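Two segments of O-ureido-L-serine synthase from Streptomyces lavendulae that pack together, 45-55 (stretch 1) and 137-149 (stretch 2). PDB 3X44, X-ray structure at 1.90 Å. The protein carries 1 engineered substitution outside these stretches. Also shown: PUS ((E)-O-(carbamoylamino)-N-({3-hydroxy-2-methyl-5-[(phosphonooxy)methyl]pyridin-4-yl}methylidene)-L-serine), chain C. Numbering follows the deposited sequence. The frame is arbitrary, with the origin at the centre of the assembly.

Stretch 1 (45-55) RLALSVVLDAE
Stretch 2, residues 137-149: WFRARQFDNPANP

What backbone forms meet here? Residues 45-55 are continuous helix, phi/psi near -63/-45, inside a longer helix. Stretch 2 begins as a short strand at Phe138 and Arg139, with Phe138 beside Ala54, then loops, with Arg141 at 46/55, back along the helix to Asn148 beside Leu46, so contacts at its start meet the later part of stretch 1 and those at its end the earlier part. In register, Leu46 CA lies 5.1 Å from Asn148 CA and Val50 CA 5.4 Å from Ala147 CA; together the stretches bury 476 Å².

How does the contact begin? Leu46, chi1 t and chi2 t, extends its side chain so that CD1 comes 3.4 Å from Asn148 ND2 and 3.8 Å from Gln142 OE1, a buried oxygen without a partner. Asn148 (chi1 t) spends its amide on the loop, ND2 donating to Gln142 O at 3.0 Å. Gln142 (chi1 p, chi2 t) turns NE2 to the ligand, donating to PUS OT at 2.8 Å. One turn on, Ser49 (t) points toward stretch 2, and its OG donates a very short hydrogen bond, 2.5 Å, to Ala147 O, the one direct hydrogen bond between the stretches.

What does Val50 fill? With chi1 t, its CG1 lies 4.0 Å from Ala140 CB, 4.0 Å from Phe138 CE2 at the ring edge, and 3.4 Å from Asn145 ND2. Its CA is 4.1 Å from Ala147 CB, a small methyl that permits close backbone approach. Asn145 (t) braces this loop: ND2 donates to Ala140 O at 3.2 Å, while OD1 caps Ala147 N at 2.9 Å.

How does the contact end? Asp53 (t) sets CB 3.9 Å from Ala147 CB, and water joins its carboxylate to Asn145: water 1 donates to Asp53 OD2 (2.6 Å) and accepts from Asn145 ND2 (3.0 Å), while water 2 donates to Asp53 OD2 (2.6 Å) and Asn145 OD1 (2.7 Å). Finally Ala54 CB packs 3.4 Å from CZ of Phe138 (chi1 t, chi2 77°).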

# COMPACT_ATOMS: atom_id res chain seq x y z
N ARG A 45 13.69 7.78 10.13
CA ARG A 45 14.27 6.47 9.88
C ARG A 45 15.43 6.17 10.82
O ARG A 45 15.57 5.06 11.32
CB ARG A 45 14.74 6.36 8.43
CG ARG A 45 13.62 6.48 7.40
CD ARG A 45 14.20 6.68 6.00
NE ARG A 45 13.18 6.99 5.01
CZ ARG A 45 12.56 6.07 4.26
NH1 ARG A 45 12.86 4.79 4.41
NH2 ARG A 45 11.65 6.45 3.37
N LEU A 46 16.26 7.17 11.06
CA LEU A 46 17.41 7.03 11.93
C LEU A 46 16.95 6.92 13.39
O LEU A 46 17.40 6.05 14.12
CB LEU A 46 18.33 8.24 11.76
CG LEU A 46 19.58 8.39 12.64
CD1 LEU A 46 20.57 9.29 11.92
CD2 LEU A 46 19.21 8.99 13.98
N ALA A 47 16.05 7.81 13.79
CA ALA A 47 15.55 7.83 15.16
C ALA A 47 14.98 6.49 15.60
O ALA A 47 15.29 6.00 16.68
CB ALA A 47 14.50 8.92 15.32
N LEU A 48 14.13 5.91 14.76
CA LEU A 48 13.52 4.62 15.05
C LEU A 48 14.58 3.52 15.09
O LEU A 48 14.60 2.69 16.00
CB LEU A 48 12.48 4.28 13.98
CG LEU A 48 11.79 2.92 14.11
CD1 LEU A 48 10.90 2.91 15.34
CD2 LEU A 48 10.98 2.64 12.86
N SER A 49 15.46 3.54 14.10
CA SER A 49 16.50 2.53 14.00
C SER A 49 17.43 2.48 15.20
O SER A 49 17.67 1.42 15.75
CB SER A 49 17.32 2.75 12.74
OG SER A 49 18.22 1.66 12.56
N VAL A 50 17.96 3.64 15.58
CA VAL A 50 18.89 3.72 16.70
C VAL A 50 18.22 3.26 18.00
O VAL A 50 18.83 2.54 18.80
CB VAL A 50 19.43 5.15 16.88
CG1 VAL A 50 20.28 5.24 18.13
CG2 VAL A 50 20.25 5.56 15.64
N VAL A 51 16.98 3.68 18.21
CA VAL A 51 16.23 3.33 19.40
C VAL A 51 15.92 1.82 19.45
O VAL A 51 16.13 1.17 20.48
CB VAL A 51 14.90 4.13 19.47
CG1 VAL A 51 13.94 3.50 20.46
CG2 VAL A 51 15.21 5.56 19.85
N LEU A 52 15.44 1.28 18.34
CA LEU A 52 15.13 -0.15 18.27
C LEU A 52 16.39 -0.98 18.50
O LEU A 52 16.38 -1.97 19.23
CB LEU A 52 14.53 -0.50 16.91
CG LEU A 52 13.13 0.04 16.58
CD1 LEU A 52 12.71 -0.47 15.21
CD2 LEU A 52 12.13 -0.39 17.64
N ASP A 53 17.48 -0.56 17.86
CA ASP A 53 18.77 -1.25 17.98
C ASP A 53 19.24 -1.23 19.44
O ASP A 53 19.69 -2.25 19.97
CB ASP A 53 19.81 -0.56 17.10
CG ASP A 53 21.21 -1.09 17.32
OD1 ASP A 53 21.52 -2.17 16.80
OD2 ASP A 53 22.01 -0.41 18.01
N ALA A 54 19.13 -0.06 20.06
CA ALA A 54 19.54 0.11 21.45
C ALA A 54 18.71 -0.77 22.37
O ALA A 54 19.23 -1.35 23.32
CB ALA A 54 19.40 1.58 21.86
N GLU A 55 17.41 -0.87 22.08
CA GLU A 55 16.52 -1.70 22.87
C GLU A 55 16.92 -3.18 22.77
O GLU A 55 16.98 -3.88 23.78
CB GLU A 55 15.07 -1.55 22.40
CG GLU A 55 14.50 -0.15 22.52
CD GLU A 55 13.06 -0.07 22.07
OE1 GLU A 55 12.33 0.84 22.53
OE2 GLU A 55 12.64 -0.91 21.25
N TRP A 137 23.00 9.34 30.44
CA TRP A 137 22.05 9.28 29.33
C TRP A 137 22.59 8.49 28.15
O TRP A 137 23.81 8.37 27.98
CB TRP A 137 21.70 10.69 28.88
CG TRP A 137 21.17 11.54 29.97
CD1 TRP A 137 20.60 11.13 31.14
CD2 TRP A 137 21.12 12.97 29.98
NE1 TRP A 137 20.20 12.22 31.88
CE2 TRP A 137 20.51 13.36 31.19
CE3 TRP A 137 21.54 13.97 29.08
CZ2 TRP A 137 20.29 14.70 31.53
CZ3 TRP A 137 21.33 15.30 29.42
CH2 TRP A 137 20.71 15.65 30.63
N PHE A 138 21.69 7.93 27.35
CA PHE A 138 22.09 7.16 26.17
C PHE A 138 22.41 8.12 25.04
O PHE A 138 21.70 9.10 24.83
CB PHE A 138 20.94 6.22 25.76
CG PHE A 138 21.15 5.55 24.43
CD1 PHE A 138 22.02 4.47 24.31
CD2 PHE A 138 20.47 5.99 23.30
CE1 PHE A 138 22.21 3.84 23.07
CE2 PHE A 138 20.66 5.37 22.07
CZ PHE A 138 21.53 4.29 21.95
N ARG A 139 23.50 7.85 24.32
CA ARG A 139 23.91 8.69 23.20
C ARG A 139 23.53 7.99 21.90
O ARG A 139 23.91 6.85 21.67
CB ARG A 139 25.43 8.92 23.22
CG ARG A 139 25.93 9.82 24.33
CD ARG A 139 25.93 11.28 23.90
NE ARG A 139 26.75 11.52 22.72
CZ ARG A 139 26.27 11.83 21.53
NH1 ARG A 139 24.96 11.94 21.35
NH2 ARG A 139 27.10 12.02 20.51
N ALA A 140 22.77 8.68 21.05
CA ALA A 140 22.38 8.09 19.78
C ALA A 140 23.60 7.99 18.85
O ALA A 140 23.67 7.09 18.02
CB ALA A 140 21.29 8.93 19.12
N ARG A 141 24.56 8.90 19.02
CA ARG A 141 25.77 8.93 18.19
C ARG A 141 25.43 8.76 16.72
O ARG A 141 25.97 7.89 16.05
CB ARG A 141 26.75 7.82 18.61
CG ARG A 141 26.96 7.71 20.09
CD ARG A 141 28.29 7.05 20.42
NE ARG A 141 28.68 7.31 21.81
CZ ARG A 141 29.35 8.38 22.22
NH1 ARG A 141 29.73 9.31 21.35
NH2 ARG A 141 29.64 8.53 23.50
N GLN A 142 24.54 9.61 16.22
CA GLN A 142 24.11 9.52 14.83
C GLN A 142 25.20 9.54 13.77
O GLN A 142 25.02 9.02 12.67
CB GLN A 142 23.06 10.61 14.53
CG GLN A 142 23.55 12.06 14.61
CD GLN A 142 22.62 13.01 13.87
OE1 GLN A 142 22.03 12.65 12.85
NE2 GLN A 142 22.49 14.24 14.37
N PHE A 143 26.35 10.13 14.08
CA PHE A 143 27.44 10.19 13.10
C PHE A 143 28.32 8.95 13.06
O PHE A 143 29.16 8.81 12.17
CB PHE A 143 28.33 11.41 13.37
CG PHE A 143 27.61 12.71 13.24
CD1 PHE A 143 27.39 13.28 11.99
CD2 PHE A 143 27.18 13.40 14.37
CE1 PHE A 143 26.75 14.50 11.87
CE2 PHE A 143 26.54 14.62 14.26
CZ PHE A 143 26.33 15.18 13.01
N ASP A 144 28.11 8.05 14.02
CA ASP A 144 28.93 6.85 14.09
C ASP A 144 28.12 5.56 14.27
O ASP A 144 28.66 4.46 14.16
CB ASP A 144 29.93 6.98 15.24
CG ASP A 144 30.93 8.10 15.02
OD1 ASP A 144 31.87 7.90 14.23
OD2 ASP A 144 30.77 9.17 15.65
N ASN A 145 26.83 5.70 14.54
CA ASN A 145 26.00 4.53 14.75
C ASN A 145 25.63 3.78 13.48
O ASN A 145 24.93 4.31 12.61
CB ASN A 145 24.72 4.93 15.49
CG ASN A 145 24.02 3.75 16.11
OD1 ASN A 145 24.13 2.63 15.62
ND2 ASN A 145 23.31 3.99 17.21
N PRO A 146 26.10 2.53 13.36
CA PRO A 146 25.84 1.67 12.20
C PRO A 146 24.35 1.51 11.95
O PRO A 146 23.93 1.26 10.82
CB PRO A 146 26.50 0.35 12.58
CG PRO A 146 27.53 0.71 13.59
CD PRO A 146 26.94 1.84 14.37
N ALA A 147 23.55 1.65 13.00
CA ALA A 147 22.09 1.53 12.90
C ALA A 147 21.49 2.62 12.01
O ALA A 147 20.34 2.53 11.60
CB ALA A 147 21.47 1.59 14.29
N ASN A 148 22.27 3.65 11.72
CA ASN A 148 21.83 4.76 10.89
C ASN A 148 21.81 4.31 9.43
O ASN A 148 20.74 4.10 8.86
CB ASN A 148 22.77 5.96 11.13
CG ASN A 148 22.54 7.11 10.16
OD1 ASN A 148 21.68 7.05 9.28
ND2 ASN A 148 23.32 8.17 10.33
N PRO A 149 22.99 4.11 8.80
CA PRO A 149 23.01 3.68 7.40
C PRO A 149 22.30 2.35 7.15
O PRO A 149 21.78 2.11 6.05
CB PRO A 149 24.52 3.59 7.07
CG PRO A 149 25.19 3.46 8.39
CD PRO A 149 24.35 4.27 9.34
N PUS C . 19.98 15.88 9.73
CA PUS C . 20.67 15.32 10.96
CB PUS C . 22.22 15.57 10.91
OG PUS C . 22.50 17.04 10.82
ND PUS C . 23.75 17.38 11.48
CE PUS C . 24.72 18.00 10.78
NZ2 PUS C . 24.73 17.96 9.44
OZ1 PUS C . 25.58 18.58 11.36
C PUS C . 20.08 16.01 12.21
O PUS C . 18.99 16.51 12.15
OT PUS C . 20.70 16.04 13.25
C2 PUS C . 18.09 17.62 6.10
C3 PUS C . 18.58 16.99 7.34
C4 PUS C . 19.67 16.00 7.25
C5 PUS C . 20.20 15.66 5.93
C6 PUS C . 19.64 16.33 4.75
C2A PUS C . 17.01 18.66 6.15
C4A PUS C . 20.34 15.47 8.50
C5A PUS C . 21.32 14.64 5.77
N1 PUS C . 18.64 17.26 4.88
O3 PUS C . 18.00 17.27 8.52
O1P PUS C . 22.19 12.58 7.84
O2P PUS C . 21.38 10.97 6.31
O3P PUS C . 23.08 12.49 5.64
O4P PUS C . 20.82 13.28 5.99
P PUS C . 21.88 12.33 6.45
O HOH W 1 21.51 2.06 18.58
O HOH W 2 24.24 0.29 16.93